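Local coordinates for protein ATP phosphoribosyltransferase regulatory subunit (Lactococcus lactis, PDB 1Z7M) that is required, together with the catalytic HisG subunit, for the first step of histidine biosynthesis and may allow its feedback regulation by histidine, at residues I231-L237 and I273-G277. Numbering follows the deposited sequence.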
loop_
_atom_site.group_PDB
_atom_site.type_symbol
_atom_site.label_atom_id
_atom_site.label_comp_id
_atom_site.label_asym_id
_atom_site.label_seq_id
_atom_site.Cartn_x
_atom_site.Cartn_y
_atom_site.Cartn_z
ATOM N N ILE B 231 -29.087 -36.835 14.339
ATOM C CA ILE B 231 -27.713 -36.493 13.989
ATOM C C ILE B 231 -27.281 -35.149 14.550
ATOM O O ILE B 231 -26.109 -34.785 14.471
ATOM C CB ILE B 231 -27.505 -36.440 12.488
ATOM C CG1 ILE B 231 -28.382 -35.339 11.893
ATOM C CG2 ILE B 231 -27.794 -37.786 11.879
ATOM C CD1 ILE B 231 -28.056 -35.002 10.457
ATOM N N PHE B 232 -28.224 -34.401 15.106
ATOM C CA PHE B 232 -27.908 -33.111 15.697
ATOM C C PHE B 232 -27.378 -33.258 17.108
ATOM O O PHE B 232 -26.683 -32.375 17.580
ATOM C CB PHE B 232 -29.151 -32.235 15.786
ATOM C CG PHE B 232 -29.357 -31.318 14.621
ATOM C CD1 PHE B 232 -29.394 -31.808 13.321
ATOM C CD2 PHE B 232 -29.595 -29.968 14.835
ATOM C CE1 PHE B 232 -29.669 -30.964 12.260
ATOM C CE2 PHE B 232 -29.869 -29.123 13.780
ATOM C CZ PHE B 232 -29.907 -29.618 12.493
ATOM N N ILE B 233 -27.710 -34.351 17.795
ATOM C CA ILE B 233 -27.275 -34.493 19.182
ATOM C C ILE B 233 -26.729 -35.822 19.672
ATOM O O ILE B 233 -26.671 -36.029 20.885
ATOM C CB ILE B 233 -28.409 -34.106 20.162
ATOM C CG1 ILE B 233 -29.546 -35.120 20.061
ATOM C CG2 ILE B 233 -28.918 -32.701 19.863
ATOM C CD1 ILE B 233 -30.683 -34.852 21.027
ATOM N N THR B 234 -26.342 -36.725 18.772
ATOM C CA THR B 234 -25.799 -38.009 19.218
ATOM C C THR B 234 -24.793 -38.663 18.305
ATOM O O THR B 234 -24.878 -38.548 17.089
ATOM C CB THR B 234 -26.886 -39.064 19.442
ATOM O OG1 THR B 234 -26.277 -40.246 19.984
ATOM C CG2 THR B 234 -27.560 -39.430 18.130
ATOM N N ASN B 235 -23.842 -39.372 18.905
ATOM C CA ASN B 235 -22.837 -40.084 18.125
ATOM C C ASN B 235 -22.792 -41.555 18.553
ATOM O O ASN B 235 -21.784 -42.230 18.332
ATOM C CB ASN B 235 -21.437 -39.492 18.312
ATOM C CG ASN B 235 -21.454 -38.011 18.568
ATOM O OD1 ASN B 235 -21.928 -37.564 19.604
ATOM N ND2 ASN B 235 -20.924 -37.236 17.629
ATOM N N GLU B 236 -23.860 -42.051 19.178
ATOM C CA GLU B 236 -23.892 -43.451 19.606
ATOM C C GLU B 236 -23.946 -44.329 18.354
ATOM O O GLU B 236 -25.002 -44.471 17.750
ATOM C CB GLU B 236 -25.122 -43.707 20.476
ATOM C CG GLU B 236 -25.261 -45.160 20.935
ATOM C CD GLU B 236 -26.542 -45.394 21.729
ATOM O OE1 GLU B 236 -26.743 -44.686 22.745
ATOM O OE2 GLU B 236 -27.348 -46.277 21.342
ATOM N N LEU B 237 -22.815 -44.927 17.984
ATOM C CA LEU B 237 -22.726 -45.734 16.771
ATOM C C LEU B 237 -23.888 -46.684 16.514
ATOM O O LEU B 237 -24.332 -46.834 15.370
ATOM C CB LEU B 237 -21.405 -46.505 16.731
ATOM C CG LEU B 237 -20.756 -46.641 15.340
ATOM C CD1 LEU B 237 -19.401 -47.340 15.443
ATOM C CD2 LEU B 237 -21.658 -47.424 14.429
ATOM N N ILE B 273 -15.094 -40.741 17.135
ATOM C CA ILE B 273 -16.477 -40.343 17.258
ATOM C C ILE B 273 -17.027 -39.961 15.890
ATOM O O ILE B 273 -16.405 -39.219 15.136
ATOM C CB ILE B 273 -16.594 -39.197 18.240
ATOM C CG1 ILE B 273 -16.235 -39.713 19.625
ATOM C CG2 ILE B 273 -17.974 -38.640 18.231
ATOM C CD1 ILE B 273 -16.027 -38.626 20.643
ATOM N N ILE B 274 -18.190 -40.501 15.559
ATOM C CA ILE B 274 -18.789 -40.210 14.274
ATOM C C ILE B 274 -19.841 -39.119 14.411
ATOM O O ILE B 274 -20.775 -39.235 15.211
ATOM C CB ILE B 274 -19.408 -41.492 13.653
ATOM C CG1 ILE B 274 -18.315 -42.554 13.473
ATOM C CG2 ILE B 274 -20.071 -41.156 12.317
ATOM C CD1 ILE B 274 -18.768 -43.875 12.863
ATOM N N ASP B 275 -19.661 -38.042 13.649
ATOM C CA ASP B 275 -20.606 -36.935 13.675
ATOM C C ASP B 275 -21.258 -36.806 12.309
ATOM O O ASP B 275 -20.648 -36.328 11.354
ATOM C CB ASP B 275 -19.915 -35.618 14.020
ATOM C CG ASP B 275 -20.903 -34.547 14.453
ATOM O OD1 ASP B 275 -22.039 -34.530 13.920
ATOM O OD2 ASP B 275 -20.548 -33.721 15.326
ATOM N N LEU B 276 -22.502 -37.245 12.211
ATOM C CA LEU B 276 -23.213 -37.164 10.948
ATOM C C LEU B 276 -23.832 -35.780 10.797
ATOM O O LEU B 276 -24.497 -35.491 9.809
ATOM C CB LEU B 276 -24.298 -38.240 10.894
ATOM C CG LEU B 276 -23.798 -39.685 10.874
ATOM C CD1 LEU B 276 -24.969 -40.648 10.974
ATOM C CD2 LEU B 276 -23.017 -39.914 9.601
ATOM N N GLY B 277 -23.611 -34.926 11.791
ATOM C CA GLY B 277 -24.158 -33.586 11.733
ATOM C C GLY B 277 -23.079 -32.562 11.461
ATOM O O GLY B 277 -23.299 -31.365 11.600
#
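A loop between two helices can be fastened to a sheet edge by one polar side chain, with apolar contacts at its ends. Here I231 begins the segment: its CG2 lies 3.7 Å from CB of L276, and its carbonyl O receives a CA-H...O contact from G277 CA at 3.6 Å. F232 and I233 turn away, packing on helix 208-217. T234 forms an ST turn, its OG1 accepting from E236 N (3.1 Å), just before helix 237-246. Between them N235 points across, and its ND2 donates to I274 O (3.1 Å), the sole hydrogen bond joining the segments. Past the N-cap residue E236, L237 CG meets I274 CD1 at 4.2 Å, and both side chains also touch helix 250-267. Segment 273-277 runs along strand 272-274, an outermost strand of the mixed sheet within this chain, and contains an Asx turn in which D275 OD1 accepts from G277 N (2.7 Å). The arrangement joins a helical region to the edge of the mixed sheet of a class-II aminoacyl-tRNA synthetase fold, beside the ATP phosphoribosyltransferase chain.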